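Local atomic coordinates of taurocyamine kinase (PDB entry 4WOD), a protein that reversibly transfers a phosphate group from ATP to taurocyamine, giving N-phosphotaurocyamine and ADP, in the parasite Schistosoma mansoni. Residues Asn634-Pro648 against Gly681-Glu695. The protein carries 4 engineered substitutions. Residues are numbered along the deposited sequence; the frame is centred on the assembly and turned at random.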
ATOM      1  N   ASN A 634      -5.199  -3.384 -25.458  1.00 18.73           N
ATOM      2  CA  ASN A 634      -4.959  -4.764 -25.867  1.00 19.53           C
ATOM      3  C   ASN A 634      -6.096  -5.492 -26.580  1.00 18.77           C
ATOM      4  O   ASN A 634      -6.187  -6.720 -26.521  1.00 20.60           O
ATOM      5  CB  ASN A 634      -4.524  -5.578 -24.665  1.00 20.13           C
ATOM      6  CG  ASN A 634      -3.093  -6.029 -24.789  1.00 26.98           C
ATOM      7  OD1 ASN A 634      -2.793  -6.952 -25.542  1.00 27.20           O
ATOM      8  ND2 ASN A 634      -2.186  -5.351 -24.078  1.00 34.20           N
ATOM      9  N   LEU A 635      -6.944  -4.730 -27.260  1.00 14.04           N
ATOM     10  CA  LEU A 635      -7.984  -5.249 -28.147  1.00 14.43           C
ATOM     11  C   LEU A 635      -7.533  -5.792 -29.514  1.00 17.67           C
ATOM     12  O   LEU A 635      -6.353  -5.783 -29.851  1.00 17.90           O
ATOM     13  CB  LEU A 635      -9.002  -4.135 -28.416  1.00 15.86           C
ATOM     14  CG  LEU A 635      -9.607  -3.448 -27.208  1.00 17.04           C
ATOM     15  CD1 LEU A 635     -10.317  -2.153 -27.678  1.00 14.88           C
ATOM     16  CD2 LEU A 635     -10.585  -4.376 -26.495  1.00 16.11           C
ATOM     17  N   GLY A 636      -8.505  -6.242 -30.304  1.00 17.17           N
ATOM     18  CA  GLY A 636      -8.243  -6.753 -31.641  1.00 17.37           C
ATOM     19  C   GLY A 636      -7.734  -8.180 -31.574  1.00 17.78           C
ATOM     20  O   GLY A 636      -8.490  -9.103 -31.290  1.00 17.49           O
ATOM     21  N   THR A 637      -6.441  -8.344 -31.827  1.00 17.75           N
ATOM     22  CA  THR A 637      -5.784  -9.639 -31.696  1.00 19.43           C
ATOM     23  C   THR A 637      -5.420  -9.930 -30.254  1.00 17.46           C
ATOM     24  O   THR A 637      -5.292 -11.088 -29.861  1.00 18.83           O
ATOM     25  CB  THR A 637      -4.488  -9.696 -32.508  1.00 18.62           C
ATOM     26  OG1 THR A 637      -3.577  -8.720 -31.985  1.00 18.86           O
ATOM     27  CG2 THR A 637      -4.757  -9.430 -33.975  1.00 19.76           C
ATOM     28  N   SER A 638      -5.199  -8.857 -29.497  1.00 14.40           N
ATOM     29  CA  SER A 638      -4.656  -8.928 -28.152  1.00 20.08           C
ATOM     30  C   SER A 638      -3.332  -9.674 -28.134  1.00 17.11           C
ATOM     31  O   SER A 638      -3.020 -10.330 -27.157  1.00 20.87           O
ATOM     32  CB  SER A 638      -5.636  -9.613 -27.201  1.00 19.27           C
ATOM     33  OG  SER A 638      -5.234  -9.391 -25.861  1.00 25.95           O
ATOM     34  N   MET A 639      -2.588  -9.584 -29.228  1.00 16.47           N
ATOM     35  CA  MET A 639      -1.431 -10.444 -29.462  1.00 15.93           C
ATOM     36  C   MET A 639      -0.145  -9.676 -29.412  1.00 16.60           C
ATOM     37  O   MET A 639       0.013  -8.660 -30.087  1.00 22.51           O
ATOM     38  CB  MET A 639      -1.528 -11.146 -30.813  1.00 17.97           C
ATOM     39  CG  MET A 639      -0.338 -12.057 -31.107  1.00 21.86           C
ATOM     40  SD  MET A 639      -0.577 -13.095 -32.567  1.00 24.02           S
ATOM     41  CE  MET A 639      -1.594 -14.410 -31.848  1.00 19.34           C
ATOM     42  N   ARG A 640       0.783 -10.188 -28.622  1.00 21.13           N
ATOM     43  CA  ARG A 640       2.111  -9.640 -28.550  1.00 19.98           C
ATOM     44  C   ARG A 640       3.123 -10.752 -28.781  1.00 16.96           C
ATOM     45  O   ARG A 640       3.248 -11.667 -27.963  1.00 18.78           O
ATOM     46  CB  ARG A 640       2.340  -8.953 -27.195  1.00 20.89           C
ATOM     47  CG  ARG A 640       3.711  -8.292 -27.037  1.00 23.49           C
ATOM     48  CD  ARG A 640       3.846  -7.735 -25.610  1.00 23.12           C
ATOM     49  NE  ARG A 640       5.108  -7.050 -25.350  1.00 30.09           N
ATOM     50  CZ  ARG A 640       6.259  -7.659 -25.067  1.00 33.57           C
ATOM     51  NH1 ARG A 640       6.328  -8.984 -25.030  1.00 34.56           N
ATOM     52  NH2 ARG A 640       7.350  -6.942 -24.826  1.00 33.30           N
ATOM     53  N   ALA A 641       3.796 -10.688 -29.928  1.00 20.72           N
ATOM     54  CA  ALA A 641       4.909 -11.580 -30.231  1.00 20.50           C
ATOM     55  C   ALA A 641       6.213 -10.842 -29.994  1.00 21.67           C
ATOM     56  O   ALA A 641       6.359  -9.675 -30.364  1.00 24.11           O
ATOM     57  CB  ALA A 641       4.842 -12.068 -31.653  1.00 21.39           C
ATOM     58  N   SER A 642       7.183 -11.527 -29.420  1.00 21.92           N
ATOM     59  CA  SER A 642       8.385 -10.838 -29.021  1.00 19.35           C
ATOM     60  C   SER A 642       9.594 -11.740 -29.068  1.00 22.81           C
ATOM     61  O   SER A 642       9.469 -12.968 -29.086  1.00 22.35           O
ATOM     62  CB  SER A 642       8.214 -10.254 -27.615  1.00 21.25           C
ATOM     63  OG  SER A 642       8.123 -11.282 -26.650  1.00 22.17           O
ATOM     64  N   VAL A 643      10.767 -11.118 -29.110  1.00 23.94           N
ATOM     65  CA  VAL A 643      12.033 -11.836 -29.002  1.00 24.60           C
ATOM     66  C   VAL A 643      12.955 -11.127 -28.036  1.00 25.09           C
ATOM     67  O   VAL A 643      12.897  -9.909 -27.883  1.00 28.85           O
ATOM     68  CB  VAL A 643      12.769 -11.967 -30.367  1.00 24.77           C
ATOM     69  CG1 VAL A 643      12.010 -12.884 -31.305  1.00 25.95           C
ATOM     70  CG2 VAL A 643      13.015 -10.589 -30.996  1.00 24.51           C
ATOM     71  N   LEU A 644      13.811 -11.901 -27.385  1.00 28.09           N
ATOM     72  CA  LEU A 644      14.930 -11.330 -26.666  1.00 32.85           C
ATOM     73  C   LEU A 644      16.111 -11.269 -27.644  1.00 33.93           C
ATOM     74  O   LEU A 644      16.697 -12.298 -27.990  1.00 33.12           O
ATOM     75  CB  LEU A 644      15.256 -12.159 -25.427  1.00 33.62           C
ATOM     76  CG  LEU A 644      16.081 -11.449 -24.361  1.00 39.58           C
ATOM     77  CD1 LEU A 644      15.585 -10.022 -24.186  1.00 34.53           C
ATOM     78  CD2 LEU A 644      15.978 -12.213 -23.065  1.00 38.69           C
ATOM     79  N   LEU A 645      16.430 -10.061 -28.108  1.00 33.70           N
ATOM     80  CA  LEU A 645      17.367  -9.877 -29.217  1.00 35.02           C
ATOM     81  C   LEU A 645      18.704  -9.252 -28.798  1.00 37.69           C
ATOM     82  O   LEU A 645      18.740  -8.207 -28.137  1.00 37.68           O
ATOM     83  CB  LEU A 645      16.715  -9.016 -30.302  1.00 33.48           C
ATOM     84  CG  LEU A 645      17.450  -8.845 -31.635  1.00 36.05           C
ATOM     85  CD1 LEU A 645      17.568 -10.172 -32.361  1.00 37.04           C
ATOM     86  CD2 LEU A 645      16.747  -7.815 -32.507  1.00 36.30           C
ATOM     87  N   LYS A 646      19.799  -9.894 -29.200  1.00 36.23           N
ATOM     88  CA  LYS A 646      21.139  -9.343 -28.972  1.00 42.83           C
ATOM     89  C   LYS A 646      21.633  -8.556 -30.181  1.00 42.89           C
ATOM     90  O   LYS A 646      22.002  -9.129 -31.203  1.00 44.95           O
ATOM     91  CB  LYS A 646      22.136 -10.453 -28.643  1.00 43.22           C
ATOM     92  CG  LYS A 646      21.738 -11.303 -27.453  1.00 47.19           C
ATOM     93  CD  LYS A 646      22.880 -12.194 -27.013  1.00 41.34           C
ATOM     94  CE  LYS A 646      23.352 -13.070 -28.146  1.00 45.59           C
ATOM     95  NZ  LYS A 646      24.379 -14.041 -27.689  1.00 57.74           N
ATOM     96  N   ILE A 647      21.628  -7.237 -30.059  1.00 45.36           N
ATOM     97  CA  ILE A 647      22.140  -6.381 -31.115  1.00 58.11           C
ATOM     98  C   ILE A 647      23.077  -5.308 -30.549  1.00 56.90           C
ATOM     99  O   ILE A 647      22.724  -4.134 -30.493  1.00 60.00           O
ATOM    100  CB  ILE A 647      20.986  -5.721 -31.916  1.00 57.44           C
ATOM    101  CG1 ILE A 647      19.904  -5.177 -30.981  1.00 49.41           C
ATOM    102  CG2 ILE A 647      20.362  -6.720 -32.868  1.00 54.42           C
ATOM    103  CD1 ILE A 647      18.821  -4.409 -31.703  1.00 55.87           C
ATOM    104  N   PRO A 648      24.287  -5.718 -30.130  1.00 57.51           N
ATOM    105  CA  PRO A 648      25.265  -4.818 -29.508  1.00 59.51           C
ATOM    106  C   PRO A 648      25.615  -3.624 -30.394  1.00 67.71           C
ATOM    107  O   PRO A 648      25.719  -2.490 -29.903  1.00 67.11           O
ATOM    108  CB  PRO A 648      26.491  -5.717 -29.312  1.00 54.96           C
ATOM    109  CG  PRO A 648      25.946  -7.086 -29.263  1.00 55.84           C
ATOM    110  CD  PRO A 648      24.811  -7.088 -30.234  1.00 56.65           C
ATOM    111  N   GLY A 681      23.817  -5.260 -25.044  1.00 51.33           N
ATOM    112  CA  GLY A 681      23.105  -4.868 -26.249  1.00 55.08           C
ATOM    113  C   GLY A 681      21.885  -5.733 -26.505  1.00 52.13           C
ATOM    114  O   GLY A 681      21.531  -6.010 -27.652  1.00 46.37           O
ATOM    115  N   THR A 682      21.238  -6.155 -25.424  1.00 47.99           N
ATOM    116  CA  THR A 682      20.100  -7.058 -25.510  1.00 44.82           C
ATOM    117  C   THR A 682      18.779  -6.318 -25.340  1.00 47.95           C
ATOM    118  O   THR A 682      18.549  -5.654 -24.327  1.00 45.07           O
ATOM    119  CB  THR A 682      20.196  -8.162 -24.462  1.00 43.83           C
ATOM    120  OG1 THR A 682      21.468  -8.807 -24.580  1.00 46.54           O
ATOM    121  CG2 THR A 682      19.097  -9.185 -24.667  1.00 44.54           C
ATOM    122  N   TYR A 683      17.916  -6.437 -26.344  1.00 46.10           N
ATOM    123  CA  TYR A 683      16.629  -5.750 -26.334  1.00 44.21           C
ATOM    124  C   TYR A 683      15.457  -6.718 -26.437  1.00 40.30           C
ATOM    125  O   TYR A 683      15.519  -7.717 -27.155  1.00 34.59           O
ATOM    126  CB  TYR A 683      16.540  -4.755 -27.490  1.00 46.56           C
ATOM    127  CG  TYR A 683      17.171  -3.408 -27.240  1.00 57.40           C
ATOM    128  CD1 TYR A 683      18.267  -3.267 -26.398  1.00 61.29           C
ATOM    129  CD2 TYR A 683      16.666  -2.270 -27.852  1.00 61.42           C
ATOM    130  CE1 TYR A 683      18.845  -2.025 -26.177  1.00 60.02           C
ATOM    131  CE2 TYR A 683      17.232  -1.031 -27.637  1.00 68.08           C
ATOM    132  CZ  TYR A 683      18.318  -0.914 -26.799  1.00 64.46           C
ATOM    133  OH  TYR A 683      18.877   0.324 -26.591  1.00 70.76           O
ATOM    134  N   ASP A 684      14.378  -6.407 -25.728  1.00 40.53           N
ATOM    135  CA  ASP A 684      13.119  -7.097 -25.952  1.00 35.70           C
ATOM    136  C   ASP A 684      12.341  -6.367 -27.048  1.00 31.79           C
ATOM    137  O   ASP A 684      11.934  -5.220 -26.870  1.00 30.00           O
ATOM    138  CB  ASP A 684      12.304  -7.179 -24.666  1.00 38.07           C
ATOM    139  CG  ASP A 684      11.043  -7.984 -24.839  1.00 38.16           C
ATOM    140  OD1 ASP A 684      10.047  -7.413 -25.331  1.00 38.55           O
ATOM    141  OD2 ASP A 684      11.053  -9.189 -24.509  1.00 37.93           O
ATOM    142  N   ILE A 685      12.158  -7.029 -28.186  1.00 25.50           N
ATOM    143  CA  ILE A 685      11.485  -6.414 -29.328  1.00 31.60           C
ATOM    144  C   ILE A 685      10.116  -7.044 -29.541  1.00 26.50           C
ATOM    145  O   ILE A 685       9.986  -8.265 -29.548  1.00 26.43           O
ATOM    146  CB  ILE A 685      12.308  -6.563 -30.636  1.00 30.92           C
ATOM    147  CG1 ILE A 685      13.766  -6.142 -30.422  1.00 32.08           C
ATOM    148  CG2 ILE A 685      11.672  -5.761 -31.767  1.00 29.41           C
ATOM    149  CD1 ILE A 685      13.919  -4.690 -30.054  1.00 31.53           C
ATOM    150  N   SER A 686       9.090  -6.225 -29.714  1.00 27.52           N
ATOM    151  CA  SER A 686       7.767  -6.785 -29.974  1.00 26.55           C
ATOM    152  C   SER A 686       7.011  -5.978 -31.026  1.00 30.63           C
ATOM    153  O   SER A 686       7.345  -4.824 -31.285  1.00 31.43           O
ATOM    154  CB  SER A 686       6.958  -6.860 -28.675  1.00 28.28           C
ATOM    155  OG  SER A 686       6.895  -5.598 -28.035  1.00 31.61           O
ATOM    156  N   ASN A 687       6.003  -6.585 -31.644  1.00 25.74           N
ATOM    157  CA  ASN A 687       5.098  -5.812 -32.486  1.00 26.36           C
ATOM    158  C   ASN A 687       4.356  -4.810 -31.632  1.00 26.06           C
ATOM    159  O   ASN A 687       3.964  -5.111 -30.501  1.00 28.87           O
ATOM    160  CB  ASN A 687       4.106  -6.707 -33.231  1.00 22.45           C
ATOM    161  CG  ASN A 687       3.241  -7.550 -32.297  1.00 25.45           C
ATOM    162  OD1 ASN A 687       3.729  -8.483 -31.655  1.00 25.14           O
ATOM    163  ND2 ASN A 687       1.939  -7.244 -32.244  1.00 20.06           N
ATOM    164  N   LYS A 688       4.164  -3.610 -32.156  1.00 27.11           N
ATOM    165  CA  LYS A 688       3.401  -2.621 -31.417  1.00 29.67           C
ATOM    166  C   LYS A 688       1.891  -2.745 -31.683  1.00 27.22           C
ATOM    167  O   LYS A 688       1.079  -2.510 -30.792  1.00 26.72           O
ATOM    168  CB  LYS A 688       3.898  -1.221 -31.757  1.00 35.45           C
ATOM    169  CG  LYS A 688       3.547  -0.178 -30.719  1.00 40.19           C
ATOM    170  CD  LYS A 688       3.857   1.222 -31.222  1.00 49.81           C
ATOM    171  CE  LYS A 688       3.710   1.319 -32.739  1.00 49.02           C
ATOM    172  NZ  LYS A 688       2.971   2.555 -33.151  1.00 56.58           N
ATOM    173  N   ARG A 689       1.514  -3.142 -32.894  1.00 22.79           N
ATOM    174  CA  ARG A 689       0.098  -3.165 -33.251  1.00 26.79           C
ATOM    175  C   ARG A 689      -0.663  -4.271 -32.532  1.00 26.19           C
ATOM    176  O   ARG A 689      -0.103  -5.334 -32.248  1.00 25.81           O
ATOM    177  CB  ARG A 689      -0.065  -3.323 -34.761  1.00 26.36           C
ATOM    178  CG  ARG A 689       0.470  -2.128 -35.549  1.00 33.41           C
ATOM    179  CD  ARG A 689       0.496  -2.425 -37.033  1.00 37.94           C
ATOM    180  NE  ARG A 689      -0.805  -2.207 -37.646  1.00 39.86           N
ATOM    181  CZ  ARG A 689      -1.126  -2.584 -38.878  1.00 39.46           C
ATOM    182  NH1 ARG A 689      -0.241  -3.219 -39.638  1.00 39.38           N
ATOM    183  NH2 ARG A 689      -2.339  -2.328 -39.345  1.00 40.29           N
ATOM    184  N   ARG A 690      -1.943  -4.024 -32.252  1.00 27.07           N
ATOM    185  CA  ARG A 690      -2.827  -5.041 -31.656  1.00 25.16           C
ATOM    186  C   ARG A 690      -4.142  -5.137 -32.414  1.00 23.85           C
ATOM    187  O   ARG A 690      -4.725  -6.219 -32.561  1.00 18.23           O
ATOM    188  CB  ARG A 690      -3.137  -4.720 -30.190  1.00 17.57           C
ATOM    189  CG  ARG A 690      -1.927  -4.642 -29.301  1.00 22.27           C
ATOM    190  CD  ARG A 690      -1.478  -6.023 -28.856  1.00 22.38           C
ATOM    191  NE  ARG A 690      -0.410  -5.903 -27.858  1.00 34.00           N
ATOM    192  CZ  ARG A 690       0.871  -5.717 -28.169  1.00 29.61           C
ATOM    193  NH1 ARG A 690       1.235  -5.658 -29.445  1.00 28.40           N
ATOM    194  NH2 ARG A 690       1.786  -5.603 -27.211  1.00 33.92           N
ATOM    195  N   LEU A 691      -4.599  -3.977 -32.875  1.00 24.33           N
ATOM    196  CA  LEU A 691      -5.932  -3.813 -33.446  1.00 23.46           C
ATOM    197  C   LEU A 691      -5.809  -3.287 -34.878  1.00 25.26           C
ATOM    198  O   LEU A 691      -4.972  -2.431 -35.156  1.00 28.34           O
ATOM    199  CB  LEU A 691      -6.749  -2.850 -32.573  1.00 22.98           C
ATOM    200  CG  LEU A 691      -8.155  -2.445 -32.995  1.00 20.80           C
ATOM    201  CD1 LEU A 691      -9.078  -3.616 -32.795  1.00 22.22           C
ATOM    202  CD2 LEU A 691      -8.628  -1.250 -32.199  1.00 20.66           C
ATOM    203  N   GLY A 692      -6.622  -3.806 -35.791  1.00 25.81           N
ATOM    204  CA  GLY A 692      -6.589  -3.351 -37.170  1.00 25.18           C
ATOM    205  C   GLY A 692      -5.762  -4.248 -38.070  1.00 26.60           C
ATOM    206  O   GLY A 692      -5.483  -3.915 -39.220  1.00 29.10           O
ATOM    207  N   LEU A 693      -5.372  -5.403 -37.547  1.00 26.94           N
ATOM    208  CA  LEU A 693      -4.576  -6.352 -38.308  1.00 27.02           C
ATOM    209  C   LEU A 693      -4.912  -7.768 -37.833  1.00 26.26           C
ATOM    210  O   LEU A 693      -5.531  -7.938 -36.780  1.00 24.30           O
ATOM    211  CB  LEU A 693      -3.079  -6.044 -38.155  1.00 27.02           C
ATOM    212  CG  LEU A 693      -2.324  -6.514 -36.901  1.00 24.50           C
ATOM    213  CD1 LEU A 693      -0.836  -6.166 -37.022  1.00 26.87           C
ATOM    214  CD2 LEU A 693      -2.886  -5.951 -35.603  1.00 23.46           C
ATOM    215  N   THR A 694      -4.536  -8.789 -38.598  1.00 25.36           N
ATOM    216  CA  THR A 694      -4.823 -10.151 -38.152  1.00 24.42           C
ATOM    217  C   THR A 694      -3.701 -10.668 -37.248  1.00 22.13           C
ATOM    218  O   THR A 694      -2.643 -10.043 -37.129  1.00 24.48           O
ATOM    219  CB  THR A 694      -5.018 -11.124 -39.330  1.00 24.34           C
ATOM    220  OG1 THR A 694      -3.788 -11.241 -40.046  1.00 22.45           O
ATOM    221  CG2 THR A 694      -6.135 -10.641 -40.270  1.00 28.25           C
ATOM    222  N   GLU A 695      -3.943 -11.811 -36.612  1.00 18.41           N
ATOM    223  CA  GLU A 695      -2.956 -12.441 -35.743  1.00 22.57           C
ATOM    224  C   GLU A 695      -1.719 -12.799 -36.565  1.00 22.86           C
ATOM    225  O   GLU A 695      -0.581 -12.519 -36.183  1.00 18.00           O
ATOM    226  CB  GLU A 695      -3.548 -13.686 -35.065  1.00 19.55           C
ATOM    227  CG  GLU A 695      -4.571 -13.407 -33.943  1.00 19.23           C
ATOM    228  CD  GLU A 695      -5.982 -13.072 -34.430  1.00 21.12           C
ATOM    229  OE1 GLU A 695      -6.220 -13.073 -35.650  1.00 22.81           O
ATOM    230  OE2 GLU A 695      -6.863 -12.808 -33.582  1.00 19.49           O
TER
HETATM  231  O   HOH W   1      -8.716 -10.988 -33.950  1.00 20.38           O
HETATM  232  O   HOH W   2      -5.672 -13.372 -30.968  1.00 20.26           O
HETATM  233  O   HOH W   3       8.462 -10.195 -23.738  1.00 35.33           O
HETATM  234  O   HOH W   4       4.684  -4.303 -27.153  1.00 38.29           O
HETATM  235  O   HOH W   5      10.755 -11.969 -25.617  1.00 29.91           O
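Strands 639-646 and 682-687 pair antiparallel in the eight-stranded sheet of the second phosphagen kinase catalytic domain, with 480-489 flanking the first and 666-669 the second. V643 and I685 form a hydrogen-bonded pair, as do L645 and Y683; on that face L645 CD2 packs 4.0 Å from I685 CG1, and helix 695-715 covers V643. The face of S642, D684 and S686 is largely polar. R640 runs extended as far as NE, with CG anti to its backbone N (chi1 -178°), which carries NH2 to 2.8 Å from D684 OD1 in a bent salt bridge that meets the syn side of the carboxylate but lies 31° out of its plane. S686 CB packs against one face of the R640 guanidinium, over its centre, and R669 pairs with D684 OD2. R640 and R669 are both predicted to bind ATP, consistent with a nucleotide site here. R640 CB meets one face of the R690 guanidinium near its rim, the two guanidinium planes nearly perpendicular at 87°; R690 NH1 is held by the carbonyls of N687 and R689. Beyond the regular pairing, the N687 amide takes over, its OD1 accepting from A641 N at 2.8 Å while ND2 donates to M639 O. Finally, T637 grips R690 O twice, through N and OG1, both at 2.8 Å.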